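Local structure of DUF5610 domain-containing protein (Chromobacterium violaceum, 3SJR) at residues A[53-57]-A[142-146]; A[81-86]-A[170-174]; A[132-136]-A[161-165]. The protein is of unknown function but belongs to the DUF5610 family and folds into an all-helical chain that pairs with a second copy in the crystal assembly. All coordinates share one frame; numbering follows the deposited sequence.

Contact 1: residues A[53-57]-A[142-146]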
loop_
_atom_site.group_PDB
_atom_site.type_symbol
_atom_site.label_atom_id
_atom_site.label_comp_id
_atom_site.label_asym_id
_atom_site.label_seq_id
_atom_site.Cartn_x
_atom_site.Cartn_y
_atom_site.Cartn_z
ATOM N N SER A 53 -5.995 -14.053 11.395
ATOM C CA SER A 53 -6.583 -13.869 10.081
ATOM C C SER A 53 -7.562 -12.690 9.994
ATOM O O SER A 53 -7.570 -11.959 9.005
ATOM C CB SER A 53 -7.283 -15.169 9.678
ATOM O OG SER A 53 -7.975 -15.032 8.452
ATOM N N GLN A 54 -8.391 -12.497 11.014
ATOM C CA GLN A 54 -9.293 -11.350 10.995
ATOM C C GLN A 54 -8.589 -10.068 11.449
ATOM O O GLN A 54 -9.075 -8.966 11.200
ATOM C CB GLN A 54 -10.593 -11.624 11.760
ATOM C CG GLN A 54 -10.466 -11.636 13.267
ATOM C CD GLN A 54 -11.736 -12.121 13.944
ATOM O OE1 GLN A 54 -12.198 -13.238 13.694
ATOM N NE2 GLN A 54 -12.302 -11.287 14.813
ATOM N N GLY A 55 -7.440 -10.221 12.099
ATOM C CA GLY A 55 -6.558 -9.096 12.382
ATOM C C GLY A 55 -5.889 -8.620 11.108
ATOM O O GLY A 55 -5.882 -7.436 10.804
ATOM N N ALA A 56 -5.342 -9.555 10.344
ATOM C CA ALA A 56 -4.657 -9.228 9.091
ATOM C C ALA A 56 -5.532 -8.424 8.132
ATOM O O ALA A 56 -5.097 -7.424 7.582
ATOM C CB ALA A 56 -4.133 -10.489 8.418
ATOM N N GLN A 57 -6.769 -8.866 7.959
ATOM C CA GLN A 57 -7.736 -8.216 7.077
ATOM C C GLN A 57 -8.039 -6.772 7.492
ATOM O O GLN A 57 -8.186 -5.883 6.650
ATOM C CB GLN A 57 -9.023 -9.042 7.063
ATOM C CG GLN A 57 -10.247 -8.327 6.514
ATOM C CD GLN A 57 -11.529 -8.928 7.045
ATOM O OE1 GLN A 57 -11.793 -8.912 8.260
ATOM N NE2 GLN A 57 -12.336 -9.469 6.143
ATOM N N VAL A 142 -5.026 -15.627 3.599
ATOM C CA VAL A 142 -5.958 -14.920 4.482
ATOM C C VAL A 142 -7.425 -15.195 4.172
ATOM O O VAL A 142 -8.217 -15.426 5.080
ATOM C CB VAL A 142 -5.740 -13.395 4.413
ATOM C CG1 VAL A 142 -6.701 -12.681 5.347
ATOM C CG2 VAL A 142 -4.296 -13.040 4.755
ATOM N N LEU A 143 -7.775 -15.155 2.889
ATOM C CA LEU A 143 -9.148 -15.362 2.447
ATOM C C LEU A 143 -9.634 -16.807 2.612
ATOM O O LEU A 143 -10.751 -17.055 3.117
ATOM C CB LEU A 143 -9.307 -14.903 1.005
ATOM C CG LEU A 143 -9.278 -13.388 0.808
ATOM C CD1 LEU A 143 -9.401 -13.032 -0.658
ATOM C CD2 LEU A 143 -10.373 -12.685 1.622
ATOM N N ARG A 144 -8.798 -17.754 2.187
ATOM C CA ARG A 144 -9.047 -19.148 2.466
ATOM C C ARG A 144 -9.284 -19.275 3.963
ATOM O O ARG A 144 -10.254 -19.899 4.400
ATOM C CB ARG A 144 -7.869 -20.014 2.028
ATOM C CG ARG A 144 -7.802 -20.274 0.529
ATOM C CD ARG A 144 -6.908 -21.476 0.188
ATOM N NE ARG A 144 -6.293 -21.349 -1.139
ATOM C CZ ARG A 144 -5.108 -20.770 -1.378
ATOM N NH1 ARG A 144 -4.381 -20.259 -0.380
ATOM N NH2 ARG A 144 -4.642 -20.699 -2.625
ATOM N N GLN A 145 -8.419 -18.633 4.741
ATOM C CA GLN A 145 -8.475 -18.741 6.190
ATOM C C GLN A 145 -9.682 -18.038 6.787
ATOM O O GLN A 145 -10.176 -18.438 7.836
ATOM C CB GLN A 145 -7.196 -18.197 6.814
ATOM C CG GLN A 145 -6.796 -18.916 8.085
ATOM C CD GLN A 145 -5.290 -18.894 8.309
ATOM O OE1 GLN A 145 -4.526 -18.456 7.436
ATOM N NE2 GLN A 145 -4.853 -19.370 9.482
ATOM N N LEU A 146 -10.138 -16.980 6.123
ATOM C CA LEU A 146 -11.328 -16.254 6.561
ATOM C C LEU A 146 -12.574 -16.969 6.081
ATOM O O LEU A 146 -13.689 -16.544 6.372
ATOM C CB LEU A 146 -11.329 -14.802 6.052
ATOM C CG LEU A 146 -10.576 -13.721 6.839
ATOM C CD1 LEU A 146 -10.687 -12.396 6.124
ATOM C CD2 LEU A 146 -11.067 -13.578 8.282
#

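Contact 2: residues A[81-86]-A[170-174]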
loop_
_atom_site.group_PDB
_atom_site.type_symbol
_atom_site.label_atom_id
_atom_site.label_comp_id
_atom_site.label_asym_id
_atom_site.label_seq_id
_atom_site.Cartn_x
_atom_site.Cartn_y
_atom_site.Cartn_z
ATOM N N VAL A 81 1.382 6.230 -15.161
ATOM C CA VAL A 81 2.284 6.124 -16.318
ATOM C C VAL A 81 1.883 4.951 -17.224
ATOM O O VAL A 81 1.759 3.812 -16.758
ATOM C CB VAL A 81 3.770 6.007 -15.896
ATOM C CG1 VAL A 81 4.664 6.499 -17.015
ATOM C CG2 VAL A 81 4.039 6.806 -14.617
ATOM N N ARG A 82 1.679 5.248 -18.512
ATOM C CA ARG A 82 1.147 4.276 -19.471
ATOM C C ARG A 82 1.825 4.285 -20.828
ATOM O O ARG A 82 2.274 5.321 -21.298
ATOM C CB ARG A 82 -0.347 4.517 -19.689
ATOM C CG ARG A 82 -1.232 4.132 -18.512
ATOM C CD ARG A 82 -1.202 2.638 -18.238
ATOM N NE ARG A 82 -1.946 1.897 -19.249
ATOM C CZ ARG A 82 -3.247 1.642 -19.175
ATOM N NH1 ARG A 82 -3.948 2.072 -18.135
ATOM N NH2 ARG A 82 -3.851 0.964 -20.141
ATOM N N LEU A 83 1.877 3.112 -21.458
ATOM C CA LEU A 83 2.190 3.009 -22.882
ATOM C C LEU A 83 1.158 3.805 -23.660
ATOM O O LEU A 83 -0.038 3.533 -23.542
ATOM C CB LEU A 83 2.153 1.554 -23.354
ATOM C CG LEU A 83 3.399 0.667 -23.270
ATOM C CD1 LEU A 83 3.112 -0.679 -23.915
ATOM C CD2 LEU A 83 4.587 1.306 -23.945
ATOM N N PRO A 84 1.614 4.793 -24.453
ATOM C CA PRO A 84 0.733 5.656 -25.253
ATOM C C PRO A 84 -0.307 4.872 -26.052
ATOM O O PRO A 84 -1.428 5.348 -26.226
ATOM C CB PRO A 84 1.700 6.355 -26.206
ATOM C CG PRO A 84 2.986 6.398 -25.458
ATOM C CD PRO A 84 3.036 5.131 -24.647
ATOM N N GLU A 85 0.058 3.674 -26.508
ATOM C CA GLU A 85 -0.858 2.818 -27.256
ATOM C C GLU A 85 -1.212 1.515 -26.551
ATOM O O GLU A 85 -1.299 0.465 -27.180
ATOM C CB GLU A 85 -0.279 2.505 -28.624
ATOM C CG GLU A 85 -0.626 3.515 -29.674
ATOM C CD GLU A 85 0.210 3.341 -30.912
ATOM O OE1 GLU A 85 0.489 2.177 -31.275
ATOM O OE2 GLU A 85 0.594 4.365 -31.515
ATOM N N SER A 86 -1.426 1.583 -25.248
ATOM C CA SER A 86 -1.852 0.420 -24.496
ATOM C C SER A 86 -3.159 -0.113 -25.067
ATOM O O SER A 86 -4.094 0.639 -25.310
ATOM C CB SER A 86 -2.035 0.799 -23.031
ATOM O OG SER A 86 -1.879 -0.330 -22.198
ATOM N N GLU A 170 4.285 -3.529 -19.143
ATOM C CA GLU A 170 4.186 -2.462 -20.128
ATOM C C GLU A 170 4.866 -1.197 -19.640
ATOM O O GLU A 170 5.586 -0.537 -20.371
ATOM C CB GLU A 170 2.724 -2.176 -20.457
ATOM C CG GLU A 170 2.073 -3.169 -21.412
ATOM C CD GLU A 170 0.834 -2.600 -22.089
ATOM O OE1 GLU A 170 0.372 -1.505 -21.693
ATOM O OE2 GLU A 170 0.322 -3.244 -23.028
ATOM N N ARG A 171 4.627 -0.871 -18.384
ATOM C CA ARG A 171 5.230 0.289 -17.787
ATOM C C ARG A 171 6.745 0.228 -17.917
ATOM O O ARG A 171 7.380 1.236 -18.239
ATOM C CB ARG A 171 4.825 0.373 -16.318
ATOM C CG ARG A 171 5.751 1.190 -15.453
ATOM C CD ARG A 171 5.547 2.634 -15.734
ATOM N NE ARG A 171 6.476 3.469 -14.988
ATOM C CZ ARG A 171 7.577 4.004 -15.497
ATOM N NH1 ARG A 171 7.922 3.790 -16.766
ATOM N NH2 ARG A 171 8.336 4.758 -14.727
ATOM N N LEU A 172 7.315 -0.955 -17.683
ATOM C CA LEU A 172 8.774 -1.129 -17.686
ATOM C C LEU A 172 9.393 -0.923 -19.040
ATOM O O LEU A 172 10.600 -0.751 -19.143
ATOM C CB LEU A 172 9.174 -2.503 -17.174
ATOM C CG LEU A 172 8.898 -2.757 -15.694
ATOM C CD1 LEU A 172 9.119 -4.220 -15.396
ATOM C CD2 LEU A 172 9.753 -1.876 -14.798
ATOM N N GLN A 173 8.567 -0.942 -20.077
ATOM C CA GLN A 173 9.046 -0.731 -21.424
ATOM C C GLN A 173 9.221 0.743 -21.746
ATOM O O GLN A 173 9.849 1.082 -22.751
ATOM C CB GLN A 173 8.085 -1.353 -22.415
ATOM C CG GLN A 173 7.986 -2.847 -22.291
ATOM C CD GLN A 173 6.858 -3.429 -23.123
ATOM O OE1 GLN A 173 6.283 -2.761 -23.994
ATOM N NE2 GLN A 173 6.534 -4.692 -22.854
ATOM N N ILE A 174 8.669 1.618 -20.907
ATOM C CA ILE A 174 8.735 3.061 -21.167
ATOM C C ILE A 174 10.156 3.613 -21.020
ATOM O O ILE A 174 10.665 3.779 -19.904
ATOM C CB ILE A 174 7.752 3.884 -20.292
ATOM C CG1 ILE A 174 6.322 3.333 -20.392
ATOM C CG2 ILE A 174 7.816 5.380 -20.672
ATOM C CD1 ILE A 174 5.633 3.608 -21.703
#

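Contact 3: residues A[132-136]-A[161-165]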
loop_
_atom_site.group_PDB
_atom_site.type_symbol
_atom_site.label_atom_id
_atom_site.label_comp_id
_atom_site.label_asym_id
_atom_site.label_seq_id
_atom_site.Cartn_x
_atom_site.Cartn_y
_atom_site.Cartn_z
ATOM N N LEU A 132 4.867 -9.066 -6.023
ATOM C CA LEU A 132 3.471 -9.096 -6.345
ATOM C C LEU A 132 2.907 -10.515 -6.271
ATOM O O LEU A 132 1.810 -10.727 -5.745
ATOM C CB LEU A 132 3.279 -8.491 -7.719
ATOM C CG LEU A 132 1.863 -8.272 -8.234
ATOM C CD1 LEU A 132 1.007 -7.549 -7.202
ATOM C CD2 LEU A 132 1.891 -7.508 -9.557
ATOM N N GLU A 133 3.661 -11.486 -6.787
ATOM C CA GLU A 133 3.206 -12.867 -6.793
ATOM C C GLU A 133 3.114 -13.344 -5.347
ATOM O O GLU A 133 2.134 -13.989 -4.960
ATOM C CB GLU A 133 4.107 -13.742 -7.675
ATOM C CG GLU A 133 3.869 -15.278 -7.630
ATOM C CD GLU A 133 2.619 -15.773 -8.397
ATOM O OE1 GLU A 133 2.383 -15.332 -9.559
ATOM O OE2 GLU A 133 1.885 -16.635 -7.840
ATOM N N ARG A 134 4.098 -12.979 -4.530
ATOM C CA ARG A 134 4.061 -13.323 -3.099
ATOM C C ARG A 134 2.917 -12.637 -2.383
ATOM O O ARG A 134 2.174 -13.279 -1.651
ATOM C CB ARG A 134 5.378 -13.004 -2.412
ATOM C CG ARG A 134 6.471 -14.018 -2.727
ATOM C CD ARG A 134 6.166 -15.386 -2.149
ATOM N NE ARG A 134 6.319 -15.373 -0.697
ATOM C CZ ARG A 134 5.399 -15.795 0.167
ATOM N NH1 ARG A 134 4.249 -16.297 -0.274
ATOM N NH2 ARG A 134 5.645 -15.743 1.473
ATOM N N GLY A 135 2.774 -11.332 -2.625
ATOM C CA GLY A 135 1.680 -10.544 -2.075
ATOM C C GLY A 135 0.391 -11.297 -2.311
ATOM O O GLY A 135 -0.312 -11.653 -1.359
ATOM N N TYR A 136 0.119 -11.575 -3.590
ATOM C CA TYR A 136 -1.032 -12.352 -4.015
ATOM C C TYR A 136 -1.200 -13.639 -3.189
ATOM O O TYR A 136 -2.279 -13.907 -2.654
ATOM C CB TYR A 136 -0.904 -12.669 -5.509
ATOM C CG TYR A 136 -1.986 -13.581 -6.039
ATOM C CD1 TYR A 136 -3.237 -13.078 -6.357
ATOM C CD2 TYR A 136 -1.759 -14.951 -6.217
ATOM C CE1 TYR A 136 -4.231 -13.908 -6.836
ATOM C CE2 TYR A 136 -2.752 -15.790 -6.700
ATOM C CZ TYR A 136 -3.981 -15.257 -7.005
ATOM O OH TYR A 136 -4.994 -16.043 -7.472
ATOM N N LEU A 161 -4.436 -9.734 -10.427
ATOM C CA LEU A 161 -3.012 -10.027 -10.504
ATOM C C LEU A 161 -2.550 -10.002 -11.963
ATOM O O LEU A 161 -1.611 -9.273 -12.324
ATOM C CB LEU A 161 -2.735 -11.398 -9.892
ATOM C CG LEU A 161 -1.324 -11.994 -9.951
ATOM C CD1 LEU A 161 -0.384 -11.210 -9.062
ATOM C CD2 LEU A 161 -1.359 -13.430 -9.529
ATOM N N LEU A 162 -3.231 -10.772 -12.808
ATOM C CA LEU A 162 -2.812 -10.892 -14.193
ATOM C C LEU A 162 -2.833 -9.551 -14.889
ATOM O O LEU A 162 -1.890 -9.214 -15.617
ATOM C CB LEU A 162 -3.626 -11.941 -14.937
ATOM C CG LEU A 162 -3.408 -13.397 -14.495
ATOM C CD1 LEU A 162 -3.670 -14.347 -15.626
ATOM C CD2 LEU A 162 -2.003 -13.654 -13.981
ATOM N N LEU A 163 -3.880 -8.769 -14.622
ATOM C CA LEU A 163 -4.010 -7.436 -15.181
ATOM C C LEU A 163 -2.857 -6.548 -14.751
ATOM O O LEU A 163 -2.256 -5.851 -15.571
ATOM C CB LEU A 163 -5.308 -6.822 -14.712
ATOM C CG LEU A 163 -5.700 -5.452 -15.252
ATOM C CD1 LEU A 163 -5.635 -5.437 -16.754
ATOM C CD2 LEU A 163 -7.107 -5.124 -14.803
ATOM N N THR A 164 -2.547 -6.595 -13.459
ATOM C CA THR A 164 -1.466 -5.809 -12.884
ATOM C C THR A 164 -0.089 -6.202 -13.373
ATOM O O THR A 164 0.733 -5.334 -13.647
ATOM C CB THR A 164 -1.448 -5.979 -11.410
ATOM O OG1 THR A 164 -2.790 -5.962 -10.935
ATOM C CG2 THR A 164 -0.668 -4.883 -10.767
ATOM N N GLN A 165 0.176 -7.503 -13.468
ATOM C CA GLN A 165 1.454 -7.938 -13.965
ATOM C C GLN A 165 1.666 -7.370 -15.369
ATOM O O GLN A 165 2.676 -6.712 -15.641
ATOM C CB GLN A 165 1.533 -9.447 -14.004
ATOM C CG GLN A 165 1.170 -10.113 -12.722
ATOM C CD GLN A 165 1.808 -11.488 -12.568
ATOM O OE1 GLN A 165 2.450 -11.778 -11.544
ATOM N NE2 GLN A 165 1.648 -12.337 -13.582
#

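Contact 1: residues A[53-57]-A[142-146]
Leu146 reaches across to Ser53, Gln54 and Gln57 where two helices of this all-helical fold meet at their ends, the first turn of helix 53-73 lying against the last turn of helix 117-145. The evidence for close approach is a CA to CA distance of 5.7 Å between Ser53 and Val142. Followed outward, the leucine passes the serine first: its CB is 4.1 Å from Ser53 OG, and its CG comes to 3.3 Å of Ser53 OG. With CG turned away from its own carbonyl carbon (chi1 -84°), the two methyls part company. CD2 meets both the hydroxyl, 3.4 Å from Ser53 OG, and Gln54, 4.0 Å from Gln54 CB, whereas CD1 goes to the extended chain of Gln57, which it crosses at a slant. The NE2 of Gln57 is hydrogen-bonded to OE1 of Gln57 of the second subunit, so the leucine packs beside a residue of the dimer interface. Ala56 CB and Val142 CG2 make a loose apolar pair at 4.5 Å. Separately, Gln145 CB comes to 3.6 Å from Ser53 OG. At the far tip of the leucine, Leu146 CD1 stands 3.4 Å from Gln57 NE2.

Contact 2: residues A[81-86]-A[170-174]
Ser86 OG is held from two directions: it donates a hydrogen bond of 2.6 Å to Glu170 OE1 and accepts one of 3.1 Å from Arg82 NH2. The acceptor oxygen of Glu170 uses its syn lone pair, on the side of the other carboxylate oxygen. The arginine bond is nearly straight, 164° at the hydrogen, and OG lies only 9° from the guanidinium plane, so it is met at the edge of that group. NH2 of Arg82 also makes a weak hydrogen bond to Leu88 O, further along the same loop. A type I turn from Leu83 to Ser86, closed by Ser86 N to Leu83 O, brings the hydroxyl back toward the helix end. Leu83 packs beside these polar groups. Its side chain meets that of Glu170 at about a right angle, with Leu83 CD1 3.5 Å from Glu170 CD. Its other methyl, Leu83 CD2, lies 3.4 Å from Ile174 CD1. That isoleucine belongs to a second type I turn, Arg171 to Ile174, at the C-terminal end of helix 151-171. On the other flank, Val81 rests over one face of the Arg171 guanidinium, its CG1 4.0 Å above the plane and offset toward the rim. A bend at chi2 (74°) carries the arginine to the valine, and its NE continues into a salt bridge with Glu102 of helix 92-110. The loop between helices 53-73 and 92-110 is thus joined to the C-terminal end of helix 151-171 at the surface. Arg82 NE is 4.8 Å from Glu170 OE1, not in contact; the serine hydroxyl lies between the two groups, and the nearby positive charge would probably favour an ionised Glu170.

Contact 3: residues A[132-136]-A[161-165]
The helical segments 132-136 and 161-165, of helices 117-145 and 151-171, run antiparallel, 166° between their N-to-C directions, with axes 11.1 Å apart at closest approach and the nearest CA pair, Tyr136 and Leu161, separated by 7.2 Å. Leu161 brings both of its methyls to the other segment. Its CD2 stands over the face of the Tyr136 ring, 3.6 Å from the centroid and 12° off the normal, a CH-pi contact nearly centred on the ring. Tyr136 CG stands anti to the backbone N (chi1 175°), beside its own carbonyl carbon, which turns this face to the leucine. The other methyl, Leu161 CD1, lies 3.8 Å from Leu132 CG, the two leucine chains passing each other in opposite directions. One turn on, Leu132 CD2 packs 3.9 Å from Thr164 CG2. The threonine hydroxyl is satisfied within its own helix by a hydrogen bond to Leu160 O. Helix 92-110 adds Leu97 and Met101, each touching both Leu132 and Thr164, while Ala66 and Leu62 of the second subunit pack on Leu132 and Tyr136. Apolar side chains meeting between consecutive antiparallel helices, with a third helix alongside, mark a helical hairpin in an all-alpha fold.

How the contacts relate
Contact 3 lies near the middle of the chain, its centre about 7 Å from the chain's own, while contacts 1 and 2 sit on opposite sides of that centre, about 34 Å apart between their centres. Contact 3 is about 18 Å, centre to centre, from each. It shares helix 117-145 with contact 1 and helix 151-171 with contact 2, so the hairpin of these two helices links all three. Along the chain the order is 53-57, 81-86, 132-136, 142-146, 161-165, 170-174: contact 1 crosses the other two, and contact 2 encloses contact 3. Contacts 1 and 3 also touch the second subunit, so the interface with it runs past them, while contact 2 lies apart from it.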